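Local atomic coordinates of conserved exported protein (Bacteroides fragilis, PDB entry 3CLW), a protein that is of unknown biological role but probably hydrolyses O-glycosidic bonds. Residues A[84-89]-A[194-199]; A[92-97]-A[131-136]; A[283-288]-A[419-424]; A[290-295]-A[347-352]. All blocks are in the same frame, centred on the assembly; numbering follows the deposited sequence.

Contact 1: A[84-89]-A[194-199]; sequences EVDNSW and NSFQEG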
loop_
_atom_site.group_PDB
_atom_site.type_symbol
_atom_site.label_atom_id
_atom_site.label_comp_id
_atom_site.label_asym_id
_atom_site.label_seq_id
_atom_site.Cartn_x
_atom_site.Cartn_y
_atom_site.Cartn_z
ATOM N N GLU A 84 -5.014 0.897 27.436
ATOM C CA GLU A 84 -4.383 0.496 26.174
ATOM C C GLU A 84 -5.401 0.198 25.076
ATOM O O GLU A 84 -6.600 0.432 25.253
ATOM C CB GLU A 84 -3.503 -0.731 26.418
ATOM C CG GLU A 84 -2.057 -0.405 26.766
ATOM C CD GLU A 84 -1.238 0.106 25.551
ATOM O OE1 GLU A 84 -1.803 0.286 24.456
ATOM O OE2 GLU A 84 -0.023 0.345 25.697
ATOM N N VAL A 85 -4.919 -0.302 23.937
ATOM C CA VAL A 85 -5.786 -0.822 22.875
ATOM C C VAL A 85 -6.859 -1.710 23.509
ATOM O O VAL A 85 -6.558 -2.591 24.342
ATOM C CB VAL A 85 -4.954 -1.620 21.824
ATOM C CG1 VAL A 85 -5.837 -2.212 20.713
ATOM C CG2 VAL A 85 -3.864 -0.715 21.226
ATOM N N ASP A 86 -8.108 -1.466 23.124
ATOM C CA ASP A 86 -9.265 -2.023 23.848
ATOM C C ASP A 86 -9.775 -3.386 23.349
ATOM O O ASP A 86 -10.833 -3.849 23.775
ATOM C CB ASP A 86 -10.413 -0.991 23.924
ATOM C CG ASP A 86 -10.999 -0.634 22.562
ATOM O OD1 ASP A 86 -10.842 -1.381 21.576
ATOM O OD2 ASP A 86 -11.646 0.428 22.468
ATOM N N ASN A 87 -9.023 -4.037 22.465
ATOM C CA ASN A 87 -9.457 -5.299 21.902
ATOM C C ASN A 87 -8.245 -6.170 21.579
ATOM O O ASN A 87 -7.095 -5.676 21.457
ATOM C CB ASN A 87 -10.286 -5.044 20.637
ATOM C CG ASN A 87 -9.463 -4.447 19.536
ATOM O OD1 ASN A 87 -8.784 -5.172 18.812
ATOM N ND2 ASN A 87 -9.496 -3.110 19.404
ATOM N N SER A 88 -8.507 -7.464 21.426
ATOM C CA SER A 88 -7.445 -8.443 21.316
ATOM C C SER A 88 -6.876 -8.582 19.915
ATOM O O SER A 88 -5.740 -9.035 19.762
ATOM C CB SER A 88 -7.897 -9.800 21.862
ATOM O OG SER A 88 -8.933 -10.325 21.071
ATOM N N TRP A 89 -7.647 -8.208 18.897
ATOM C CA TRP A 89 -7.156 -8.261 17.519
ATOM C C TRP A 89 -5.970 -7.303 17.268
ATOM O O TRP A 89 -5.008 -7.641 16.575
ATOM C CB TRP A 89 -8.273 -7.870 16.567
ATOM C CG TRP A 89 -9.259 -8.953 16.219
ATOM C CD1 TRP A 89 -10.580 -9.025 16.604
ATOM C CD2 TRP A 89 -9.018 -10.093 15.384
ATOM N NE1 TRP A 89 -11.164 -10.154 16.065
ATOM C CE2 TRP A 89 -10.234 -10.821 15.307
ATOM C CE3 TRP A 89 -7.887 -10.579 14.693
ATOM C CZ2 TRP A 89 -10.351 -11.995 14.559
ATOM C CZ3 TRP A 89 -8.006 -11.735 13.948
ATOM C CH2 TRP A 89 -9.229 -12.435 13.892
ATOM N N ASN A 194 -8.909 7.672 20.175
ATOM C CA ASN A 194 -9.111 6.353 19.570
ATOM C C ASN A 194 -8.330 5.300 20.345
ATOM O O ASN A 194 -7.111 5.356 20.410
ATOM C CB ASN A 194 -8.680 6.427 18.083
ATOM C CG ASN A 194 -8.786 5.071 17.326
ATOM O OD1 ASN A 194 -8.802 4.003 17.917
ATOM N ND2 ASN A 194 -8.822 5.146 16.005
ATOM N N SER A 195 -9.025 4.357 20.969
ATOM C CA SER A 195 -8.350 3.310 21.716
ATOM C C SER A 195 -8.557 1.953 21.050
ATOM O O SER A 195 -8.265 0.918 21.641
ATOM C CB SER A 195 -8.866 3.270 23.151
ATOM O OG SER A 195 -10.254 3.014 23.126
ATOM N N PHE A 196 -9.055 1.978 19.817
ATOM C CA PHE A 196 -9.278 0.757 19.012
ATOM C C PHE A 196 -7.949 0.177 18.470
ATOM O O PHE A 196 -7.891 -0.933 17.959
ATOM C CB PHE A 196 -10.287 1.102 17.875
ATOM C CG PHE A 196 -10.590 -0.038 16.912
ATOM C CD1 PHE A 196 -11.297 -1.171 17.333
ATOM C CD2 PHE A 196 -10.200 0.046 15.571
ATOM C CE1 PHE A 196 -11.577 -2.229 16.434
ATOM C CE2 PHE A 196 -10.480 -0.993 14.668
ATOM C CZ PHE A 196 -11.173 -2.131 15.108
ATOM N N GLN A 197 -6.862 0.918 18.663
ATOM C CA GLN A 197 -5.688 0.836 17.810
ATOM C C GLN A 197 -4.539 1.685 18.375
ATOM O O GLN A 197 -4.782 2.758 18.923
ATOM C CB GLN A 197 -6.076 1.448 16.463
ATOM C CG GLN A 197 -5.212 1.047 15.405
ATOM C CD GLN A 197 -5.254 1.984 14.214
ATOM O OE1 GLN A 197 -6.312 2.359 13.733
ATOM N NE2 GLN A 197 -4.081 2.279 13.680
ATOM N N GLU A 198 -3.303 1.219 18.185
ATOM C CA GLU A 198 -2.091 2.007 18.431
ATOM C C GLU A 198 -2.005 3.227 17.506
ATOM O O GLU A 198 -2.398 3.171 16.341
ATOM C CB GLU A 198 -0.845 1.148 18.219
ATOM C CG GLU A 198 -0.748 -0.064 19.135
ATOM C CD GLU A 198 0.478 -0.925 18.884
ATOM O OE1 GLU A 198 0.770 -1.792 19.753
ATOM O OE2 GLU A 198 1.157 -0.745 17.831
ATOM N N GLY A 199 -1.482 4.337 18.018
ATOM C CA GLY A 199 -1.371 5.543 17.196
ATOM C C GLY A 199 -0.676 6.690 17.875
ATOM O O GLY A 199 -0.517 6.709 19.105
#
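Two beta-alpha loops of the TIM barrel, those following strands 68-71 and 178-182, meet where Asp86 and Asn87 engage the backbone of Ser195 and Phe196. Asp86 N donates to Ser195 O at 2.8 Å, and the C=O...N angle of 169° shows the carbonyl being met almost head-on. In return Ser195 OG donates to Asp86 OD2 at 3.0 Å, approaching from above the carboxylate plane (49° out of it). Asn87 then spreads its amide N-H groups between two acceptors, Phe196 O at 3.1 Å from ND2 and Asp86 OD1 also at 3.1 Å from ND2. Both acceptors lie within 10° of the amide plane, which should fix the rotation of that group; Asn90 N binds its OD1. Phe196 O also accepts from Asn90 ND2. The same Asn87 amide reaches the Phe196 ring obliquely, ND2 standing 3.4 Å from CD1. Deeper in, Val85 places CG2 3.6 Å from Glu198 N, while Glu198 OE1 turns off to Ser76 and Thr92. An Asx turn, with Asn194 OD1 accepting from Phe196 N at 2.8 Å, shapes the receiving loop. Both loops leave the C-terminal ends of parallel strands, placing the contact at the TIM-barrel rim where barrel enzymes have their active sites.

Contact 2: A[92-97]-A[131-136]; sequences TECFLS and SAPYFM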
loop_
_atom_site.group_PDB
_atom_site.type_symbol
_atom_site.label_atom_id
_atom_site.label_comp_id
_atom_site.label_asym_id
_atom_site.label_seq_id
_atom_site.Cartn_x
_atom_site.Cartn_y
_atom_site.Cartn_z
ATOM N N THR A 92 -0.393 -5.449 19.925
ATOM C CA THR A 92 0.868 -5.964 19.372
ATOM C C THR A 92 1.840 -6.275 20.491
ATOM O O THR A 92 1.859 -5.570 21.511
ATOM C CB THR A 92 1.564 -4.929 18.398
ATOM O OG1 THR A 92 2.015 -3.774 19.134
ATOM C CG2 THR A 92 0.616 -4.448 17.328
ATOM N N GLU A 93 2.656 -7.302 20.312
ATOM C CA GLU A 93 3.793 -7.477 21.173
ATOM C C GLU A 93 4.903 -6.449 20.859
ATOM O O GLU A 93 4.803 -5.691 19.900
ATOM C CB GLU A 93 4.355 -8.894 21.029
ATOM C CG GLU A 93 3.345 -9.975 21.408
ATOM C CD GLU A 93 3.885 -11.343 21.169
ATOM O OE1 GLU A 93 3.974 -11.751 19.998
ATOM O OE2 GLU A 93 4.266 -11.984 22.164
ATOM N N CYS A 94 5.937 -6.400 21.691
ATOM C CA CYS A 94 7.088 -5.556 21.398
ATOM C C CYS A 94 8.342 -6.394 21.615
ATOM O O CYS A 94 8.498 -7.025 22.674
ATOM C CB CYS A 94 7.112 -4.275 22.282
ATOM S SG CYS A 94 8.359 -3.061 21.787
ATOM N N PHE A 95 9.249 -6.375 20.637
ATOM C CA PHE A 95 10.550 -7.055 20.814
ATOM C C PHE A 95 11.340 -6.529 22.030
ATOM O O PHE A 95 12.070 -7.289 22.665
ATOM C CB PHE A 95 11.438 -6.944 19.559
ATOM C CG PHE A 95 10.837 -7.564 18.309
ATOM C CD1 PHE A 95 10.321 -8.850 18.332
ATOM C CD2 PHE A 95 10.792 -6.841 17.115
ATOM C CE1 PHE A 95 9.795 -9.427 17.149
ATOM C CE2 PHE A 95 10.258 -7.403 15.934
ATOM C CZ PHE A 95 9.752 -8.685 15.961
ATOM N N LEU A 96 11.189 -5.243 22.335
ATOM C CA LEU A 96 11.941 -4.621 23.409
ATOM C C LEU A 96 11.064 -4.468 24.641
ATOM O O LEU A 96 9.892 -4.129 24.541
ATOM C CB LEU A 96 12.505 -3.246 22.976
ATOM C CG LEU A 96 13.195 -2.314 23.980
ATOM C CD1 LEU A 96 14.487 -2.924 24.486
ATOM C CD2 LEU A 96 13.509 -0.969 23.290
ATOM N N SER A 97 11.659 -4.706 25.799
ATOM C CA SER A 97 10.967 -4.560 27.052
ATOM C C SER A 97 11.534 -3.391 27.891
ATOM O O SER A 97 12.633 -2.882 27.628
ATOM C CB SER A 97 10.988 -5.898 27.827
ATOM O OG SER A 97 12.313 -6.245 28.135
ATOM N N SER A 131 3.117 3.164 16.892
ATOM C CA SER A 131 3.480 3.850 18.119
ATOM C C SER A 131 4.884 3.412 18.459
ATOM O O SER A 131 5.343 2.336 18.009
ATOM C CB SER A 131 2.493 3.499 19.266
ATOM O OG SER A 131 3.007 3.799 20.563
ATOM N N ALA A 132 5.564 4.252 19.236
ATOM C CA ALA A 132 6.812 3.891 19.882
ATOM C C ALA A 132 6.441 2.948 21.005
ATOM O O ALA A 132 5.296 2.942 21.436
ATOM C CB ALA A 132 7.532 5.155 20.406
ATOM N N PRO A 133 7.396 2.125 21.464
ATOM C CA PRO A 133 7.112 1.183 22.557
ATOM C C PRO A 133 6.437 1.881 23.738
ATOM O O PRO A 133 6.792 3.015 24.043
ATOM C CB PRO A 133 8.497 0.619 22.918
ATOM C CG PRO A 133 9.255 0.704 21.635
ATOM C CD PRO A 133 8.778 1.980 20.959
ATOM N N TYR A 134 5.447 1.224 24.362
ATOM C CA TYR A 134 4.654 1.905 25.384
ATOM C C TYR A 134 5.494 2.663 26.436
ATOM O O TYR A 134 5.136 3.759 26.842
ATOM C CB TYR A 134 3.639 0.969 26.048
ATOM C CG TYR A 134 4.220 -0.181 26.785
ATOM C CD1 TYR A 134 4.615 -1.358 26.105
ATOM C CD2 TYR A 134 4.370 -0.142 28.160
ATOM C CE1 TYR A 134 5.143 -2.434 26.778
ATOM C CE2 TYR A 134 4.929 -1.226 28.841
ATOM C CZ TYR A 134 5.298 -2.359 28.154
ATOM O OH TYR A 134 5.826 -3.457 28.842
ATOM N N PHE A 135 6.589 2.061 26.862
ATOM C CA PHE A 135 7.424 2.584 27.925
ATOM C C PHE A 135 8.275 3.804 27.538
ATOM O O PHE A 135 8.941 4.381 28.399
ATOM C CB PHE A 135 8.317 1.463 28.502
ATOM C CG PHE A 135 8.998 0.610 27.451
ATOM C CD1 PHE A 135 8.412 -0.582 27.015
ATOM C CD2 PHE A 135 10.230 1.002 26.895
ATOM C CE1 PHE A 135 9.026 -1.366 26.066
ATOM C CE2 PHE A 135 10.845 0.218 25.938
ATOM C CZ PHE A 135 10.236 -0.961 25.522
ATOM N N MET A 136 8.261 4.187 26.260
ATOM C CA MET A 136 8.995 5.345 25.749
ATOM C C MET A 136 8.036 6.510 25.585
ATOM O O MET A 136 8.452 7.596 25.236
ATOM C CB MET A 136 9.558 5.066 24.334
ATOM C CG MET A 136 10.768 4.130 24.260
ATOM S SD MET A 136 11.687 4.232 22.693
ATOM C CE MET A 136 12.598 2.786 22.989
#
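Leu96 and Phe135 cross at about a right angle, with the leucine branch brought to the outer end of the ring: Leu96 CG lies 3.6 Å from Phe135 CZ, and Leu96 CD2 sits in the ring plane at the edge. The carbonyl of the same residue also comes to the edge, Leu96 O standing 3.3 Å from Phe135 CE1. One ring face carries Ser97 C, 3.6 Å from Phe135 CZ; the opposite face rests on Pro133 CB, 3.5 Å below the plane and displaced toward the rim. Phe135 is thus sandwiched between the other segment and its own. The two segments belong to the loops after strands 68-71 and 125-128, neighbouring parallel strands of the TIM barrel, and Phe163 of helix 157-173 touches both Cys94 and Leu96. Cys94 SG is anti to its backbone N (chi1 -171°), and it meets the proline ring at CB and CG of Pro133, each 3.9 Å away. Leu96 also crosses Met136 at about a right angle, Leu96 CD2 being 3.9 Å from Met136 CE. Residues 134-136 form a 3-10 turn, with Met136 N donating to Pro133 O at 2.9 Å.

Contact 3: A[283-288]-A[419-424]; sequences YPATLL and SDLEAA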
loop_
_atom_site.group_PDB
_atom_site.type_symbol
_atom_site.label_atom_id
_atom_site.label_comp_id
_atom_site.label_asym_id
_atom_site.label_seq_id
_atom_site.Cartn_x
_atom_site.Cartn_y
_atom_site.Cartn_z
ATOM N N TYR A 283 -13.184 9.748 -4.230
ATOM C CA TYR A 283 -14.522 10.110 -4.692
ATOM C C TYR A 283 -14.834 11.518 -4.199
ATOM O O TYR A 283 -14.461 11.852 -3.068
ATOM C CB TYR A 283 -15.540 9.124 -4.118
ATOM C CG TYR A 283 -16.970 9.339 -4.574
ATOM C CD1 TYR A 283 -17.451 8.704 -5.713
ATOM C CD2 TYR A 283 -17.838 10.180 -3.863
ATOM C CE1 TYR A 283 -18.739 8.877 -6.139
ATOM C CE2 TYR A 283 -19.147 10.370 -4.287
ATOM C CZ TYR A 283 -19.588 9.708 -5.431
ATOM O OH TYR A 283 -20.889 9.861 -5.882
ATOM N N PRO A 284 -15.507 12.355 -5.032
ATOM C CA PRO A 284 -15.892 12.067 -6.413
ATOM C C PRO A 284 -14.724 12.186 -7.369
ATOM O O PRO A 284 -13.625 12.560 -6.955
ATOM C CB PRO A 284 -16.965 13.130 -6.714
ATOM C CG PRO A 284 -16.598 14.272 -5.861
ATOM C CD PRO A 284 -15.991 13.686 -4.607
ATOM N N ALA A 285 -14.969 11.868 -8.636
ATOM C CA ALA A 285 -13.919 11.841 -9.656
ATOM C C ALA A 285 -13.168 13.160 -9.820
ATOM O O ALA A 285 -11.972 13.160 -10.170
ATOM C CB ALA A 285 -14.463 11.364 -11.010
ATOM N N THR A 286 -13.860 14.279 -9.607
ATOM C CA THR A 286 -13.183 15.583 -9.720
ATOM C C THR A 286 -12.063 15.690 -8.668
ATOM O O THR A 286 -10.919 16.042 -8.985
ATOM C CB THR A 286 -14.159 16.797 -9.675
ATOM O OG1 THR A 286 -14.854 16.827 -8.421
ATOM C CG2 THR A 286 -15.174 16.686 -10.766
ATOM N N LEU A 287 -12.389 15.346 -7.428
ATOM C CA LEU A 287 -11.399 15.328 -6.363
ATOM C C LEU A 287 -10.291 14.310 -6.667
ATOM O O LEU A 287 -9.107 14.619 -6.541
ATOM C CB LEU A 287 -12.078 15.053 -5.021
ATOM C CG LEU A 287 -11.210 14.757 -3.791
ATOM C CD1 LEU A 287 -10.314 15.967 -3.434
ATOM C CD2 LEU A 287 -12.102 14.351 -2.615
ATOM N N LEU A 288 -10.694 13.103 -7.081
ATOM C CA LEU A 288 -9.760 12.020 -7.391
ATOM C C LEU A 288 -8.645 12.520 -8.305
ATOM O O LEU A 288 -7.450 12.384 -7.993
ATOM C CB LEU A 288 -10.505 10.829 -8.024
ATOM C CG LEU A 288 -9.758 9.703 -8.773
ATOM C CD1 LEU A 288 -9.171 8.648 -7.831
ATOM C CD2 LEU A 288 -10.671 9.034 -9.792
ATOM N N SER A 419 -10.159 13.916 -21.363
ATOM C CA SER A 419 -9.680 14.509 -20.105
ATOM C C SER A 419 -9.525 13.452 -18.992
ATOM O O SER A 419 -10.192 12.407 -19.004
ATOM C CB SER A 419 -10.587 15.647 -19.624
ATOM O OG SER A 419 -11.914 15.205 -19.423
ATOM N N ASP A 420 -8.640 13.747 -18.038
ATOM C CA ASP A 420 -8.437 12.926 -16.856
ATOM C C ASP A 420 -9.784 12.608 -16.250
ATOM O O ASP A 420 -10.054 11.454 -15.901
ATOM C CB ASP A 420 -7.602 13.683 -15.828
ATOM C CG ASP A 420 -6.168 13.899 -16.267
ATOM O OD1 ASP A 420 -5.674 13.175 -17.164
ATOM O OD2 ASP A 420 -5.535 14.807 -15.689
ATOM N N LEU A 421 -10.626 13.642 -16.166
ATOM C CA LEU A 421 -11.960 13.561 -15.564
ATOM C C LEU A 421 -12.916 12.682 -16.350
ATOM O O LEU A 421 -13.748 11.994 -15.755
ATOM C CB LEU A 421 -12.576 14.954 -15.351
ATOM C CG LEU A 421 -14.050 15.006 -14.871
ATOM C CD1 LEU A 421 -14.308 14.337 -13.518
ATOM C CD2 LEU A 421 -14.594 16.451 -14.847
ATOM N N GLU A 422 -12.815 12.703 -17.675
ATOM C CA GLU A 422 -13.753 11.945 -18.481
ATOM C C GLU A 422 -13.343 10.498 -18.455
ATOM O O GLU A 422 -14.184 9.616 -18.322
ATOM C CB GLU A 422 -13.875 12.507 -19.908
ATOM C CG GLU A 422 -14.889 13.667 -19.978
ATOM C CD GLU A 422 -14.829 14.521 -21.267
ATOM O OE1 GLU A 422 -13.984 14.223 -22.168
ATOM O OE2 GLU A 422 -15.646 15.500 -21.344
ATOM N N ALA A 423 -12.039 10.260 -18.538
ATOM C CA ALA A 423 -11.491 8.909 -18.440
ATOM C C ALA A 423 -11.949 8.190 -17.167
ATOM O O ALA A 423 -12.271 7.006 -17.215
ATOM C CB ALA A 423 -9.991 8.950 -18.514
ATOM N N ALA A 424 -12.013 8.918 -16.051
ATOM C CA ALA A 424 -12.394 8.349 -14.751
ATOM C C ALA A 424 -13.775 7.661 -14.713
ATOM O O ALA A 424 -14.028 6.807 -13.849
ATOM C CB ALA A 424 -12.302 9.404 -13.665
#
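Leu421, Ala285 and Ala424 account for most of the buried area in this small apolar contact, which totals 171 Å² and contains no hydrogen bond between the segments. Leu421 has the largest share. Its CG is anti to the backbone N (chi1 173°), and beyond it the CD1 methyl makes the approach, standing 3.9 Å from Ala285 CB and 3.7 Å from Thr286 CG2. The threonine and leucine side chains lie side by side and point the same way, and they meet methyl against methyl at the exposed margin; CD2 of Leu421 is a little farther from Thr286 CG2, at 4.1 Å.

Ala285 supplies a single methyl group, but this is shared: besides touching Leu421, Ala285 CB lies 3.9 Å from Ala424 CB. Both alanine methyls point toward the opposing segment, and the pair forms the inner part of the contact. Leu288, one turn further along its helix, adds CD2 at 4.2 Å from Ala424 CB and also touches Arg340 and Asn344 of helix 328-347, while Arg340 NH1 donates to Ala424 O.

Each helix starts within its segment. Pro284, preceded by a cis peptide bond, occupies the N-cap position before helix 285-300. On the other side Ser419 is the N-cap of helix 420-423, its OG accepting from Glu422 N at 3.2 Å. The short helix links the antiparallel strands 408-414 and 427-433, and its packing on a barrel helix is consistent with the two-domain architecture of family 30 glycoside hydrolases, a TIM barrel joined to a side beta domain.

Contact 4: A[290-295]-A[347-352]; sequences DIRNRI and TLANAS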
loop_
_atom_site.group_PDB
_atom_site.type_symbol
_atom_site.label_atom_id
_atom_site.label_comp_id
_atom_site.label_asym_id
_atom_site.label_seq_id
_atom_site.Cartn_x
_atom_site.Cartn_y
_atom_site.Cartn_z
ATOM N N ASP A 290 -7.928 15.786 -9.597
ATOM C CA ASP A 290 -7.309 17.073 -9.231
ATOM C C ASP A 290 -6.211 16.933 -8.178
ATOM O O ASP A 290 -5.081 17.401 -8.381
ATOM C CB ASP A 290 -8.357 18.055 -8.687
ATOM C CG ASP A 290 -9.277 18.617 -9.773
ATOM O OD1 ASP A 290 -10.282 19.268 -9.383
ATOM O OD2 ASP A 290 -9.016 18.416 -10.995
ATOM N N ILE A 291 -6.538 16.294 -7.049
ATOM C CA ILE A 291 -5.561 16.167 -5.970
ATOM C C ILE A 291 -4.312 15.386 -6.406
ATOM O O ILE A 291 -3.195 15.770 -6.056
ATOM C CB ILE A 291 -6.160 15.600 -4.669
ATOM C CG1 ILE A 291 -5.180 15.829 -3.496
ATOM C CG2 ILE A 291 -6.495 14.116 -4.813
ATOM C CD1 ILE A 291 -5.821 15.885 -2.158
ATOM N N ARG A 292 -4.500 14.337 -7.204
ATOM C CA ARG A 292 -3.379 13.523 -7.665
ATOM C C ARG A 292 -2.510 14.231 -8.709
ATOM O O ARG A 292 -1.277 14.054 -8.741
ATOM C CB ARG A 292 -3.883 12.161 -8.170
ATOM C CG ARG A 292 -4.096 11.142 -7.047
ATOM C CD ARG A 292 -5.190 10.125 -7.344
ATOM N NE ARG A 292 -5.482 9.391 -6.116
ATOM C CZ ARG A 292 -6.395 9.744 -5.215
ATOM N NH1 ARG A 292 -7.178 10.796 -5.429
ATOM N NH2 ARG A 292 -6.545 9.032 -4.100
ATOM N N ASN A 293 -3.148 15.001 -9.587
ATOM C CA ASN A 293 -2.409 15.902 -10.495
ATOM C C ASN A 293 -1.608 16.932 -9.719
ATOM O O ASN A 293 -0.475 17.216 -10.051
ATOM C CB ASN A 293 -3.355 16.613 -11.461
ATOM C CG ASN A 293 -3.633 15.793 -12.716
ATOM O OD1 ASN A 293 -2.768 15.045 -13.182
ATOM N ND2 ASN A 293 -4.833 15.953 -13.281
ATOM N N ARG A 294 -2.191 17.455 -8.654
ATOM C CA ARG A 294 -1.490 18.425 -7.831
ATOM C C ARG A 294 -0.212 17.852 -7.206
ATOM O O ARG A 294 0.825 18.538 -7.153
ATOM C CB ARG A 294 -2.408 18.981 -6.752
ATOM C CG ARG A 294 -1.919 20.341 -6.273
ATOM C CD ARG A 294 -2.767 20.866 -5.176
ATOM N NE ARG A 294 -2.116 21.988 -4.515
ATOM C CZ ARG A 294 -2.589 22.607 -3.447
ATOM N NH1 ARG A 294 -3.737 22.232 -2.913
ATOM N NH2 ARG A 294 -1.909 23.625 -2.926
ATOM N N ILE A 295 -0.284 16.588 -6.769
ATOM C CA ILE A 295 0.854 15.911 -6.163
ATOM C C ILE A 295 2.027 15.930 -7.123
ATOM O O ILE A 295 3.119 16.376 -6.767
ATOM C CB ILE A 295 0.535 14.430 -5.756
ATOM C CG1 ILE A 295 -0.556 14.382 -4.659
ATOM C CG2 ILE A 295 1.811 13.715 -5.336
ATOM C CD1 ILE A 295 -0.949 12.959 -4.243
ATOM N N THR A 347 -0.841 7.047 -12.965
ATOM C CA THR A 347 -0.790 7.882 -14.159
ATOM C C THR A 347 -0.885 9.380 -13.881
ATOM O O THR A 347 -0.402 10.153 -14.666
ATOM C CB THR A 347 -1.886 7.494 -15.182
ATOM O OG1 THR A 347 -3.165 7.688 -14.575
ATOM C CG2 THR A 347 -1.748 6.048 -15.620
ATOM N N LEU A 348 -1.535 9.782 -12.798
ATOM C CA LEU A 348 -1.658 11.186 -12.466
ATOM C C LEU A 348 -0.647 11.605 -11.396
ATOM O O LEU A 348 0.051 12.589 -11.570
ATOM C CB LEU A 348 -3.087 11.551 -12.052
ATOM C CG LEU A 348 -4.192 11.296 -13.073
ATOM C CD1 LEU A 348 -5.450 12.037 -12.675
ATOM C CD2 LEU A 348 -3.766 11.676 -14.475
ATOM N N ALA A 349 -0.554 10.830 -10.312
ATOM C CA ALA A 349 0.381 11.117 -9.233
ATOM C C ALA A 349 1.751 10.505 -9.518
ATOM O O ALA A 349 2.691 10.735 -8.758
ATOM C CB ALA A 349 -0.171 10.664 -7.893
ATOM N N ASN A 350 1.852 9.766 -10.628
ATOM C CA ASN A 350 3.068 9.055 -11.031
ATOM C C ASN A 350 3.668 8.203 -9.915
ATOM O O ASN A 350 4.896 8.187 -9.716
ATOM C CB ASN A 350 4.116 10.034 -11.596
ATOM C CG ASN A 350 3.831 10.443 -13.043
ATOM O OD1 ASN A 350 4.678 10.309 -13.916
ATOM N ND2 ASN A 350 2.643 10.941 -13.290
ATOM N N ALA A 351 2.806 7.501 -9.167
ATOM C CA ALA A 351 3.256 6.798 -7.977
ATOM C C ALA A 351 4.208 5.699 -8.372
ATOM O O ALA A 351 3.952 5.003 -9.348
ATOM C CB ALA A 351 2.072 6.225 -7.224
ATOM N N SER A 352 5.286 5.503 -7.608
ATOM C CA SER A 352 6.132 4.320 -7.836
ATOM C C SER A 352 5.701 3.039 -7.124
ATOM O O SER A 352 6.291 1.979 -7.348
ATOM C CB SER A 352 7.618 4.614 -7.543
ATOM O OG SER A 352 8.185 5.418 -8.580
#
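NH1 of Arg292, the residue whose CB packs on Leu348 and Ala349, is gripped by two backbone carbonyls, Ser281 O and Leu288 O. Salt bridges from NE to Asp345 and from NH2 to Asp278 hold the rest of the guanidinium, a network that would be expected to stabilise its positive charge. What remains for the contact is the root of the chain: Arg292 CB lies 4.0 Å from Leu348 CB and equally 4.0 Å from Ala349 CB. With chi1 at -83°, CG sits beside the backbone N, also 4.0 Å from Ala349 CB. The backbone closes in as well, Ala349 CA directing its C-H at Arg292 O over 3.4 Å, with 130° at the hydrogen. Asn293 crosses Leu348 at a slant, and its OD1 rests 3.7 Å from both CB and CD2 of Leu348; the amide nitrogen, ND2, donates to Asp420 OD2. On the other flank Ile295 CD1 reaches to 4.4 Å from Ala349 CB. Asn350, with phi at +50°, is the first residue to depart from helical geometry after helix 328-347. This is the alpha-beta loop that leads from that helix into strand 353-356, packed on the neighbouring helix 285-300 as in the outer helical layer of a TIM barrel.

Overall arrangement
From the N terminus, the chain opens contact 1 at 84-89 and contact 2 at 92-97. Contact 2 closes first, at 131-136, so it nests inside the loop that contact 1 completes at 194-199; together they tie the loops after strands 68-71, 125-128 and 178-182. Further on come 283-288, which enters helix 285-300, and 290-295, further along it. Contact 4 closes at 347-352, linking barrel elements, and is nested within contact 3, which closes at 419-424 and joins the barrel to the strands beyond it. The members of each nested pair touch, centres about 14 Å apart for contacts 1 and 2 and about 12 Å for contacts 3 and 4, whereas contacts 2 and 3 lie on opposite sides of the chain's centre, about 42 Å between centres.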